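Local coordinates for protein lipopolysaccharide core heptose(I) kinase WaaP (PDB 6DFL) that phosphorylates the first heptose of the lipopolysaccharide inner core with ATP and magnesium, and also phosphorylates itself on tyrosine, at residues Trp249-Arg252 / Lys253-Leu257; Glu7-Lys10 / Arg11-Asn14; Arg31-Glu34 / Gly35-Thr38; Pro119-Leu123 / Glu124-Gln128. All coordinates share one frame; numbering follows the deposited sequence.

Overall arrangement
The four contacts are all local, joining residues a few positions apart, yet their chemistry follows their place in the fold. Contact 1, on the C-terminal helix 244-257, and contact 2, on the short helix 9-12, lie on opposite sides of the chain's centre, their centres about 49 Å apart. Both are partly buried, as is contact 4: contact 1 turns one face to the bound acyl-phosphopantetheine, whereas contact 2 packs aromatic rings against the five-stranded antiparallel sheet. Contact 3, a surface turn leading into edge strand 37-41 of that sheet, rests on weak backbone bonds, with charged side chains alongside rather than bonded. Contact 4 caps helix 123-127 after strand 120-122, and its Leu-123 meets contact 1's ligand.

Contact 1: Trp249-Arg252 / Lys253-Leu257; sequences WMER and KAEKL. With G9S (S-[2-({N-[(2S)-2-hydroxy-3,3-dimethyl-4-(phosphonooxy)butanoyl]-beta-alanyl}amino)ethyl] hexadecanethioate), chain C.
Lys-253 runs alongside the indole of Trp-249 one helical turn earlier, both side chains pointing the same way. Starting at its base, Lys-253 CB sits 3.7 Å from Trp-249 O, the carbonyl that also accepts the bond from Lys-253 N. CG is anti to the backbone N (chi1 -162°), and a bend at chi2 then carries CD to 3.4 Å from Trp-249 CZ2, approaching the ring obliquely. Beyond CD the chain is extended, leaving NZ 3.8 Å from Trp-249 CZ2. The lysine thus touches the benzo ring chiefly through CD, with its ammonium beside CZ2. Arg-252 folds back so that Trp-249 CA lies over one face of its guanidinium, near the rim.

Regular i to i+4 bonds underlie these pairs, including Ala-254 N to Met-250 O at 2.9 Å. The ligand-facing side is formed by Met-250, a selenomethionine whose CE touches G9S C15 at 3.6 Å, and by Glu-251, whose OE2 lies 3.6 Å from G9S C11. That same oxygen is hydrogen-bonded to Tyr-211 of helix 200-212, which also packs against Met-250 and Ala-254. Glu-251 OE1 remains 4.2 Å from Glu-255 OE2, a pair of like charges with carboxylate planes 58° apart. The Met-250 methyl, here of a selenomethionine, therefore lies against the acyl chain beside a tyrosine-held carboxylate, and the neighbouring glutamate would probably raise the cost of charging both acids.

Contact 2: Glu7-Lys10 / Arg11-Asn14; sequences EPFK and RLWN
Phe-9, in the short helix 9-12, packs against Trp-13, just past its end. The helix follows edge strand 2-5 of a five-stranded antiparallel sheet, consistent with the N-lobe of the protein kinase fold, to whose superfamily this enzyme belongs. The two rings meet obliquely, their planes 54° apart, with Phe-9 CD1 at 3.3 Å from Trp-13 CZ2. Trp-13 N supports the pair by bonding to Phe-9 O at 3.1 Å.

Beside them, Leu-12 N donates to Pro-8 O, and Leu-12 CD2 approaches the Phe-9 ring obliquely. At the surface, Arg-11 crosses Glu-7 at about a right angle with their flat groups nearly parallel, 14° apart, in a salt bridge whose hydrogen bond, Arg-11 NH1 to Glu-7 OE1 at 3.4 Å, is weak.

Farther out, Phe-9 makes an edge-to-face pair with Tyr-48 and touches Val-113, while Trp-13 reaches Phe-111 and the residues Pro-18, Ala-21 and Val-22 of helix 18-24. The aromatic pair thereby joins two short helices to the sheet. At its centre, Phe-9 CB stands over the Trp-13 six-membered ring in a CH-pi contact, 3.9 Å from the centroid and only 4° off the normal.

Contact 3: Arg31-Glu34 / Gly35-Thr38; sequences RELE and GRRT
Arg-31 O receives two approaches from the returning chain: Thr-38 N gives it a weak hydrogen bond at 3.4 Å, and Arg-37 CA makes a CA-H...O contact at 3.2 Å. Nearer the bend, Arg-36 N donates weakly to Leu-33 O at 3.5 Å. Leu-33 is the centre of an inverse gamma turn, and Gly-35 has a positive phi of 80°, a value that favours glycine. Leu-33, Glu-34 and Gly-35 together reverse the chain into edge strand 37-41.

The side chains frame this turn. Leu-33 runs alongside Arg-36, its CD1 lying over one face of the guanidinium, 3.8 Å from Arg-36 NH1. Thr-38 OG1 approaches the edge of the Arg-31 guanidinium, in its plane, and rests 3.5 Å from Arg-31 CD. A bend at chi2 turns the Glu-32 carboxylate alongside Arg-37, with OE2 3.7 Å from Arg-37 CD.

Arg-37 pairs through its backbone with Ile-52 of strand 48-53, and its NH2 has a long, weak ion pair with Glu-23. Arg-36 packs on His-53 and His-190, its side chain about 8 Å from that of Asp-163, the probable active-site residue. Glu-32 OE2 is still 5.1 Å from Arg-37 NE, so any attraction is probably modest; chain geometry and weak bonds mainly shape the turn.

Contact 4: Pro119-Leu123 / Glu124-Gln128; sequences PTVDL and EVFSQ
Among the polar interactions, Asp-122 sets the start of helix 123-127 as its N-cap. Its OD1 accepts a nearly straight bond from Val-125 N at 3.0 Å, 168° at the hydrogen, with the donor above the carboxylate plane, and a weak, strongly bent one from Glu-124 N. The side chain can turn back to these amides because CG lies between the backbone N and the carbonyl carbon (chi1 82°). The other carboxylate oxygen, OD2, is touched by a methyl, Val-125 CG2, at 3.4 Å. The carboxylate would probably be stabilised by the positive end of the helix dipole. The main chain of the same residue takes part too, since Asp-122 O receives Phe-126 N at 2.9 Å. At the next residue, Leu-123 O has two donors from a single residue, Ser-127 N at 2.9 Å and Ser-127 OG at 2.7 Å. The serine hydroxyl thus folds back on its own helix.

Apolar contacts from Val-121 bridge strand and helix. Its two branches divide the work: CG2 meets Val-125 CG1 at 3.7 Å, and CG1 comes obliquely to the Phe-126 ring, 4.0 Å from its CD1. Within the first turn, Leu-123 CD2 lies 4.3 Å from Phe-126 CB.

Around this corner, Val-121 pairs through its backbone with Leu-171 of strand 169-172, the middle strand of a three-stranded antiparallel sheet. Phe-126 packs on Leu-171 and on Leu-143 of helix 137-156, while Leu-123 touches Val-147 of that helix and the bound G9S, which places the capped turn between sheet, helix and ligand pocket.

Contact 1: Trp249-Arg252 / Lys253-Leu257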
loop_
_atom_site.group_PDB
_atom_site.type_symbol
_atom_site.label_atom_id
_atom_site.label_comp_id
_atom_site.label_asym_id
_atom_site.label_seq_id
_atom_site.Cartn_x
_atom_site.Cartn_y
_atom_site.Cartn_z
ATOM N N TRP A 249 -10.865 -13.794 -9.144
ATOM C CA TRP A 249 -10.113 -13.400 -10.323
ATOM C C TRP A 249 -8.681 -13.057 -9.955
ATOM O O TRP A 249 -7.742 -13.606 -10.537
ATOM C CB TRP A 249 -10.787 -12.218 -11.006
ATOM C CG TRP A 249 -9.960 -11.667 -12.113
ATOM C CD1 TRP A 249 -9.910 -12.121 -13.402
ATOM C CD2 TRP A 249 -9.058 -10.563 -12.040
ATOM N NE1 TRP A 249 -9.037 -11.364 -14.133
ATOM C CE2 TRP A 249 -8.493 -10.402 -13.324
ATOM C CE3 TRP A 249 -8.667 -9.696 -11.019
ATOM C CZ2 TRP A 249 -7.561 -9.404 -13.613
ATOM C CZ3 TRP A 249 -7.735 -8.711 -11.305
ATOM C CH2 TRP A 249 -7.189 -8.576 -12.592
HETATM N N MSE A 250 -8.494 -12.182 -8.963
HETATM C CA MSE A 250 -7.149 -11.816 -8.542
HETATM C C MSE A 250 -6.363 -13.038 -8.158
HETATM O O MSE A 250 -5.201 -13.152 -8.491
HETATM C CB MSE A 250 -7.155 -10.849 -7.378
HETATM C CG MSE A 250 -7.665 -9.474 -7.710
HETATM SE SE MSE A 250 -8.036 -8.397 -6.126
HETATM C CE MSE A 250 -6.309 -8.361 -5.279
ATOM N N GLU A 251 -6.994 -13.978 -7.465
ATOM C CA GLU A 251 -6.243 -15.165 -7.084
ATOM C C GLU A 251 -5.863 -15.989 -8.311
ATOM O O GLU A 251 -4.826 -16.655 -8.308
ATOM C CB GLU A 251 -7.041 -15.997 -6.083
ATOM C CG GLU A 251 -6.183 -16.928 -5.224
ATOM C CD GLU A 251 -4.892 -16.282 -4.735
ATOM O OE1 GLU A 251 -3.810 -16.909 -4.877
ATOM O OE2 GLU A 251 -4.951 -15.148 -4.216
ATOM N N ARG A 252 -6.678 -15.936 -9.365
ATOM C CA ARG A 252 -6.419 -16.736 -10.552
ATOM C C ARG A 252 -5.294 -16.129 -11.377
ATOM O O ARG A 252 -4.375 -16.832 -11.806
ATOM C CB ARG A 252 -7.692 -16.854 -11.380
ATOM C CG ARG A 252 -8.582 -17.986 -10.975
ATOM C CD ARG A 252 -9.554 -18.298 -12.098
ATOM N NE ARG A 252 -10.124 -17.076 -12.662
ATOM C CZ ARG A 252 -11.120 -16.395 -12.099
ATOM N NH1 ARG A 252 -11.658 -16.821 -10.960
ATOM N NH2 ARG A 252 -11.583 -15.294 -12.674
ATOM N N LYS A 253 -5.361 -14.816 -11.608
ATOM C CA LYS A 253 -4.250 -14.094 -12.213
ATOM C C LYS A 253 -2.960 -14.283 -11.418
ATOM O O LYS A 253 -1.903 -14.574 -11.992
ATOM C CB LYS A 253 -4.600 -12.616 -12.327
ATOM C CG LYS A 253 -3.732 -11.856 -13.303
ATOM C CD LYS A 253 -4.598 -10.988 -14.177
ATOM C CE LYS A 253 -3.788 -10.303 -15.267
ATOM N NZ LYS A 253 -4.682 -9.495 -16.155
ATOM N N ALA A 254 -3.029 -14.135 -10.090
ATOM C CA ALA A 254 -1.831 -14.264 -9.262
ATOM C C ALA A 254 -1.210 -15.652 -9.365
ATOM O O ALA A 254 0.020 -15.782 -9.300
ATOM C CB ALA A 254 -2.148 -13.939 -7.802
ATOM N N GLU A 255 -2.031 -16.695 -9.520
ATOM C CA GLU A 255 -1.494 -18.032 -9.760
ATOM C C GLU A 255 -0.659 -18.072 -11.042
ATOM O O GLU A 255 0.525 -18.428 -11.009
ATOM C CB GLU A 255 -2.632 -19.052 -9.809
ATOM C CG GLU A 255 -2.989 -19.628 -8.435
ATOM C CD GLU A 255 -4.410 -20.220 -8.356
ATOM O OE1 GLU A 255 -4.916 -20.708 -9.398
ATOM O OE2 GLU A 255 -5.016 -20.195 -7.249
ATOM N N LYS A 256 -1.261 -17.696 -12.183
ATOM C CA LYS A 256 -0.552 -17.732 -13.465
ATOM C C LYS A 256 0.707 -16.879 -13.429
ATOM O O LYS A 256 1.760 -17.293 -13.928
ATOM C CB LYS A 256 -1.464 -17.264 -14.604
ATOM C CG LYS A 256 -2.523 -18.274 -15.014
ATOM C CD LYS A 256 -3.411 -17.723 -16.119
ATOM C CE LYS A 256 -4.791 -17.363 -15.587
ATOM N NZ LYS A 256 -5.462 -18.532 -14.957
ATOM N N LEU A 257 0.621 -15.690 -12.827
ATOM C CA LEU A 257 1.781 -14.813 -12.721
ATOM C C LEU A 257 2.921 -15.439 -11.925
ATOM O O LEU A 257 4.076 -15.030 -12.091
ATOM C CB LEU A 257 1.370 -13.483 -12.092
ATOM C CG LEU A 257 0.480 -12.580 -12.947
ATOM C CD1 LEU A 257 -0.147 -11.492 -12.093
ATOM C CD2 LEU A 257 1.272 -11.958 -14.068
HETATM C C1 G9S C . -8.462 -15.354 1.008
HETATM C C2 G9S C . -7.930 -17.735 1.642
HETATM C C3 G9S C . -7.914 -19.212 1.279
HETATM C C4 G9S C . -9.264 -19.831 0.967
HETATM C C5 G9S C . -11.692 -18.821 1.024
HETATM C C6 G9S C . -12.234 -19.287 3.586
HETATM C C7 G9S C . -12.914 -20.364 4.397
HETATM C C8 G9S C . -10.832 -19.094 4.100
HETATM C C10 G9S C . -7.699 -13.188 -1.633
HETATM C C11 G9S C . -7.461 -12.772 -3.058
HETATM C C12 G9S C . -6.500 -11.619 -3.234
HETATM C C13 G9S C . -5.817 -11.136 -1.967
HETATM C C14 G9S C . -6.134 -9.699 -1.531
HETATM C C15 G9S C . -5.103 -8.632 -1.863
HETATM C C16 G9S C . -3.858 -8.563 -1.010
HETATM N N2 G9S C . -8.435 -16.759 0.688
HETATM C C19 G9S C . -7.187 -14.587 0.763
HETATM C C20 G9S C . -13.024 -18.025 3.750
HETATM C C21 G9S C . -3.147 -7.220 -0.880
HETATM C C22 G9S C . -1.669 -7.326 -0.517
HETATM C C23 G9S C . -0.781 -6.139 -0.754
HETATM C C24 G9S C . -0.092 -5.575 0.471
HETATM C C25 G9S C . 1.005 -4.530 0.308
HETATM C C26 G9S C . 2.011 -4.369 1.452
HETATM C C27 G9S C . 3.265 -5.222 1.399
HETATM C C28 G9S C . 4.344 -4.866 2.377
HETATM C C29 G9S C . 5.663 -4.421 1.827
HETATM C C30 G9S C . -12.246 -19.768 2.099
HETATM N N3 G9S C . -10.313 -18.883 0.515
HETATM O O2 G9S C . -7.533 -17.371 2.743
HETATM O O3 G9S C . -8.677 -12.803 -1.003
HETATM O O4 G9S C . -12.441 -17.972 0.551
HETATM O O5 G9S C . -11.695 -21.026 1.940
HETATM O O6 G9S C . -13.921 -21.075 3.749
HETATM O O8 G9S C . -15.844 -22.714 3.774
HETATM O O9 G9S C . -16.145 -20.450 4.817
HETATM P P1 G9S C . -15.182 -21.585 4.537
HETATM S S1 G9S C . -6.687 -14.475 -0.949
#

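Contact 2: Glu7-Lys10 / Arg11-Asn14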
loop_
_atom_site.group_PDB
_atom_site.type_symbol
_atom_site.label_atom_id
_atom_site.label_comp_id
_atom_site.label_asym_id
_atom_site.label_seq_id
_atom_site.Cartn_x
_atom_site.Cartn_y
_atom_site.Cartn_z
ATOM N N GLU A 7 8.174 27.809 -3.261
ATOM C CA GLU A 7 9.612 27.935 -3.085
ATOM C C GLU A 7 10.308 26.596 -3.333
ATOM O O GLU A 7 9.754 25.537 -3.022
ATOM C CB GLU A 7 9.934 28.449 -1.682
ATOM C CG GLU A 7 9.567 29.922 -1.465
ATOM C CD GLU A 7 10.225 30.860 -2.467
ATOM O OE1 GLU A 7 11.437 30.701 -2.736
ATOM O OE2 GLU A 7 9.525 31.758 -2.983
ATOM N N PRO A 8 11.547 26.617 -3.867
ATOM C CA PRO A 8 12.364 27.815 -4.112
ATOM C C PRO A 8 12.168 28.475 -5.477
ATOM O O PRO A 8 12.718 29.549 -5.713
ATOM C CB PRO A 8 13.792 27.278 -3.988
ATOM C CG PRO A 8 13.690 25.882 -4.493
ATOM C CD PRO A 8 12.309 25.381 -4.122
ATOM N N PHE A 9 11.378 27.857 -6.350
ATOM C CA PHE A 9 11.257 28.314 -7.728
ATOM C C PHE A 9 10.373 29.543 -7.900
ATOM O O PHE A 9 10.327 30.094 -9.007
ATOM C CB PHE A 9 10.732 27.170 -8.587
ATOM C CG PHE A 9 11.527 25.916 -8.439
ATOM C CD1 PHE A 9 12.649 25.691 -9.238
ATOM C CD2 PHE A 9 11.185 24.973 -7.482
ATOM C CE1 PHE A 9 13.394 24.543 -9.100
ATOM C CE2 PHE A 9 11.935 23.820 -7.339
ATOM C CZ PHE A 9 13.042 23.607 -8.149
ATOM N N LYS A 10 9.671 29.984 -6.850
ATOM C CA LYS A 10 8.871 31.203 -6.950
ATOM C C LYS A 10 9.763 32.419 -7.169
ATOM O O LYS A 10 9.554 33.200 -8.106
ATOM C CB LYS A 10 8.020 31.377 -5.691
ATOM C CG LYS A 10 6.741 32.188 -5.867
ATOM C CD LYS A 10 5.900 32.148 -4.576
ATOM C CE LYS A 10 4.418 32.407 -4.825
ATOM N NZ LYS A 10 4.144 33.806 -5.247
ATOM N N ARG A 11 10.773 32.595 -6.307
ATOM C CA ARG A 11 11.762 33.642 -6.540
ATOM C C ARG A 11 12.646 33.297 -7.733
ATOM O O ARG A 11 12.829 34.123 -8.636
ATOM C CB ARG A 11 12.602 33.878 -5.280
ATOM C CG ARG A 11 13.372 32.667 -4.769
ATOM C CD ARG A 11 14.475 33.067 -3.793
ATOM N NE ARG A 11 15.624 32.166 -3.879
ATOM C CZ ARG A 11 15.753 31.050 -3.168
ATOM N NH1 ARG A 11 14.798 30.700 -2.312
ATOM N NH2 ARG A 11 16.836 30.286 -3.314
ATOM N N LEU A 12 13.166 32.059 -7.776
ATOM C CA LEU A 12 14.108 31.659 -8.818
ATOM C C LEU A 12 13.607 32.009 -10.207
ATOM O O LEU A 12 14.408 32.314 -11.096
ATOM C CB LEU A 12 14.390 30.155 -8.743
ATOM C CG LEU A 12 15.693 29.700 -8.075
ATOM C CD1 LEU A 12 15.685 30.038 -6.590
ATOM C CD2 LEU A 12 15.952 28.207 -8.290
ATOM N N TRP A 13 12.297 31.975 -10.420
ATOM C CA TRP A 13 11.760 32.307 -11.733
ATOM C C TRP A 13 10.867 33.534 -11.648
ATOM O O TRP A 13 9.751 33.536 -12.183
ATOM C CB TRP A 13 10.971 31.133 -12.308
ATOM C CG TRP A 13 11.703 29.845 -12.278
ATOM C CD1 TRP A 13 13.048 29.663 -12.145
ATOM C CD2 TRP A 13 11.130 28.545 -12.380
ATOM N NE1 TRP A 13 13.348 28.324 -12.160
ATOM C CE2 TRP A 13 12.186 27.617 -12.304
ATOM C CE3 TRP A 13 9.825 28.074 -12.529
ATOM C CZ2 TRP A 13 11.979 26.250 -12.381
ATOM C CZ3 TRP A 13 9.622 26.721 -12.602
ATOM C CH2 TRP A 13 10.692 25.822 -12.523
ATOM N N ASN A 14 11.343 34.577 -10.969
ATOM C CA ASN A 14 10.514 35.752 -10.729
ATOM C C ASN A 14 10.177 36.440 -12.045
ATOM O O ASN A 14 9.052 36.325 -12.546
ATOM C CB ASN A 14 11.215 36.722 -9.781
ATOM C CG ASN A 14 10.292 37.808 -9.289
ATOM O OD1 ASN A 14 9.119 37.558 -9.008
ATOM N ND2 ASN A 14 10.809 39.028 -9.193
#

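Contact 3: Arg31-Glu34 / Gly35-Thr38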
loop_
_atom_site.group_PDB
_atom_site.type_symbol
_atom_site.label_atom_id
_atom_site.label_comp_id
_atom_site.label_asym_id
_atom_site.label_seq_id
_atom_site.Cartn_x
_atom_site.Cartn_y
_atom_site.Cartn_z
ATOM N N ARG A 31 13.657 9.475 -18.369
ATOM C CA ARG A 31 12.784 8.937 -19.416
ATOM C C ARG A 31 12.355 9.993 -20.429
ATOM O O ARG A 31 11.918 11.086 -20.064
ATOM C CB ARG A 31 11.536 8.318 -18.780
ATOM C CG ARG A 31 11.751 7.714 -17.397
ATOM C CD ARG A 31 10.747 8.251 -16.383
ATOM N NE ARG A 31 10.463 7.269 -15.337
ATOM C CZ ARG A 31 9.891 7.548 -14.162
ATOM N NH1 ARG A 31 9.674 6.570 -13.283
ATOM N NH2 ARG A 31 9.538 8.798 -13.848
ATOM N N GLU A 32 12.449 9.642 -21.716
ATOM C CA GLU A 32 12.093 10.562 -22.796
ATOM C C GLU A 32 10.937 10.024 -23.639
ATOM O O GLU A 32 11.038 9.976 -24.872
ATOM C CB GLU A 32 13.312 10.839 -23.690
ATOM C CG GLU A 32 14.372 11.787 -23.100
ATOM C CD GLU A 32 14.250 13.195 -23.643
ATOM O OE1 GLU A 32 13.427 13.403 -24.560
ATOM O OE2 GLU A 32 14.970 14.092 -23.154
ATOM N N LEU A 33 9.828 9.650 -22.984
ATOM C CA LEU A 33 8.674 9.005 -23.624
ATOM C C LEU A 33 7.857 10.014 -24.433
ATOM O O LEU A 33 6.823 10.529 -23.988
ATOM C CB LEU A 33 7.790 8.335 -22.577
ATOM C CG LEU A 33 8.238 7.041 -21.901
ATOM C CD1 LEU A 33 8.329 7.254 -20.401
ATOM C CD2 LEU A 33 7.270 5.902 -22.230
ATOM N N GLU A 34 8.334 10.282 -25.657
ATOM C CA GLU A 34 7.646 11.114 -26.645
ATOM C C GLU A 34 7.288 12.492 -26.086
ATOM O O GLU A 34 6.173 12.698 -25.590
ATOM C CB GLU A 34 6.385 10.398 -27.156
ATOM C CG GLU A 34 6.291 10.269 -28.684
ATOM C CD GLU A 34 5.098 9.430 -29.147
ATOM O OE1 GLU A 34 3.945 9.776 -28.812
ATOM O OE2 GLU A 34 5.315 8.418 -29.850
ATOM N N GLY A 35 8.227 13.439 -26.158
ATOM C CA GLY A 35 7.980 14.773 -25.648
ATOM C C GLY A 35 8.133 14.877 -24.146
ATOM O O GLY A 35 8.548 15.923 -23.635
ATOM N N ARG A 36 7.815 13.795 -23.431
ATOM C CA ARG A 36 7.954 13.762 -21.982
ATOM C C ARG A 36 9.430 13.853 -21.581
ATOM O O ARG A 36 10.337 13.806 -22.420
ATOM C CB ARG A 36 7.305 12.499 -21.410
ATOM C CG ARG A 36 6.345 12.773 -20.242
ATOM C CD ARG A 36 5.282 11.683 -20.088
ATOM N NE ARG A 36 5.698 10.632 -19.161
ATOM C CZ ARG A 36 5.099 9.449 -19.048
ATOM N NH1 ARG A 36 5.551 8.556 -18.173
ATOM N NH2 ARG A 36 4.058 9.154 -19.817
ATOM N N ARG A 37 9.661 14.006 -20.273
ATOM C CA ARG A 37 11.005 14.168 -19.727
ATOM C C ARG A 37 10.939 14.149 -18.208
ATOM O O ARG A 37 10.022 14.733 -17.619
ATOM C CB ARG A 37 11.648 15.477 -20.206
ATOM C CG ARG A 37 13.156 15.549 -20.018
ATOM C CD ARG A 37 13.733 16.710 -20.820
ATOM N NE ARG A 37 13.806 17.938 -20.039
ATOM C CZ ARG A 37 14.882 18.712 -19.935
ATOM N NH1 ARG A 37 16.008 18.406 -20.588
ATOM N NH2 ARG A 37 14.824 19.809 -19.187
ATOM N N THR A 38 11.908 13.471 -17.585
ATOM C CA THR A 38 12.095 13.487 -16.143
ATOM C C THR A 38 13.563 13.740 -15.848
ATOM O O THR A 38 14.431 13.174 -16.512
ATOM C CB THR A 38 11.673 12.169 -15.496
ATOM O OG1 THR A 38 10.480 11.684 -16.127
ATOM C CG2 THR A 38 11.418 12.375 -14.005
#

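Contact 4: Pro119-Leu123 / Glu124-Gln128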
loop_
_atom_site.group_PDB
_atom_site.type_symbol
_atom_site.label_atom_id
_atom_site.label_comp_id
_atom_site.label_asym_id
_atom_site.label_seq_id
_atom_site.Cartn_x
_atom_site.Cartn_y
_atom_site.Cartn_z
ATOM N N PRO A 119 15.866 10.416 3.399
ATOM C CA PRO A 119 16.164 9.062 2.923
ATOM C C PRO A 119 14.952 8.132 2.996
ATOM O O PRO A 119 14.216 8.142 3.980
ATOM C CB PRO A 119 17.266 8.601 3.878
ATOM C CG PRO A 119 16.957 9.319 5.156
ATOM C CD PRO A 119 16.386 10.657 4.757
ATOM N N THR A 120 14.753 7.353 1.937
ATOM C CA THR A 120 13.645 6.422 1.824
ATOM C C THR A 120 14.141 5.128 1.209
ATOM O O THR A 120 15.147 5.096 0.501
ATOM C CB THR A 120 12.514 6.975 0.949
ATOM O OG1 THR A 120 13.023 7.238 -0.363
ATOM C CG2 THR A 120 11.954 8.266 1.521
ATOM N N VAL A 121 13.420 4.054 1.483
ATOM C CA VAL A 121 13.551 2.807 0.740
ATOM C C VAL A 121 12.152 2.376 0.325
ATOM O O VAL A 121 11.231 2.349 1.158
ATOM C CB VAL A 121 14.240 1.703 1.562
ATOM C CG1 VAL A 121 13.535 1.507 2.902
ATOM C CG2 VAL A 121 14.262 0.416 0.775
ATOM N N ASP A 122 11.977 2.084 -0.958
ATOM C CA ASP A 122 10.677 1.641 -1.418
ATOM C C ASP A 122 10.423 0.225 -0.917
ATOM O O ASP A 122 11.346 -0.517 -0.567
ATOM C CB ASP A 122 10.564 1.743 -2.946
ATOM C CG ASP A 122 11.176 0.568 -3.683
ATOM O OD1 ASP A 122 10.730 -0.585 -3.476
ATOM O OD2 ASP A 122 12.070 0.798 -4.544
ATOM N N LEU A 123 9.149 -0.150 -0.897
ATOM C CA LEU A 123 8.732 -1.323 -0.143
ATOM C C LEU A 123 9.055 -2.625 -0.861
ATOM O O LEU A 123 9.180 -3.664 -0.195
ATOM C CB LEU A 123 7.232 -1.231 0.170
ATOM C CG LEU A 123 6.825 -0.375 1.382
ATOM C CD1 LEU A 123 5.305 -0.494 1.711
ATOM C CD2 LEU A 123 7.668 -0.701 2.609
ATOM N N GLU A 124 9.177 -2.600 -2.191
ATOM C CA GLU A 124 9.624 -3.787 -2.920
ATOM C C GLU A 124 11.056 -4.146 -2.551
ATOM O O GLU A 124 11.369 -5.307 -2.243
ATOM C CB GLU A 124 9.534 -3.560 -4.429
ATOM C CG GLU A 124 10.319 -4.606 -5.218
ATOM C CD GLU A 124 9.955 -4.633 -6.693
ATOM O OE1 GLU A 124 9.674 -3.546 -7.243
ATOM O OE2 GLU A 124 9.940 -5.747 -7.289
ATOM N N VAL A 125 11.939 -3.150 -2.599
ATOM C CA VAL A 125 13.310 -3.332 -2.139
ATOM C C VAL A 125 13.320 -3.789 -0.688
ATOM O O VAL A 125 13.976 -4.771 -0.326
ATOM C CB VAL A 125 14.105 -2.028 -2.328
ATOM C CG1 VAL A 125 15.461 -2.127 -1.665
ATOM C CG2 VAL A 125 14.248 -1.725 -3.810
ATOM N N PHE A 126 12.571 -3.083 0.160
ATOM C CA PHE A 126 12.532 -3.419 1.579
ATOM C C PHE A 126 12.094 -4.855 1.817
ATOM O O PHE A 126 12.600 -5.512 2.727
ATOM C CB PHE A 126 11.609 -2.476 2.323
ATOM C CG PHE A 126 11.721 -2.603 3.796
ATOM C CD1 PHE A 126 12.796 -2.052 4.458
ATOM C CD2 PHE A 126 10.758 -3.287 4.532
ATOM C CE1 PHE A 126 12.906 -2.167 5.832
ATOM C CE2 PHE A 126 10.873 -3.402 5.894
ATOM C CZ PHE A 126 11.944 -2.838 6.548
ATOM N N SER A 127 11.168 -5.365 1.015
ATOM C CA SER A 127 10.677 -6.729 1.175
ATOM C C SER A 127 11.300 -7.706 0.181
ATOM O O SER A 127 10.923 -8.884 0.176
ATOM C CB SER A 127 9.153 -6.758 1.044
ATOM O OG SER A 127 8.745 -6.343 -0.247
ATOM N N GLN A 128 12.230 -7.232 -0.658
ATOM C CA GLN A 128 13.008 -8.017 -1.615
ATOM C C GLN A 128 13.164 -9.488 -1.250
ATOM O O GLN A 128 12.898 -10.361 -2.082
ATOM C CB GLN A 128 14.398 -7.406 -1.758
ATOM C CG GLN A 128 14.788 -7.004 -3.154
ATOM C CD GLN A 128 16.077 -6.206 -3.154
ATOM O OE1 GLN A 128 16.552 -5.785 -2.088
ATOM N NE2 GLN A 128 16.659 -5.996 -4.341
#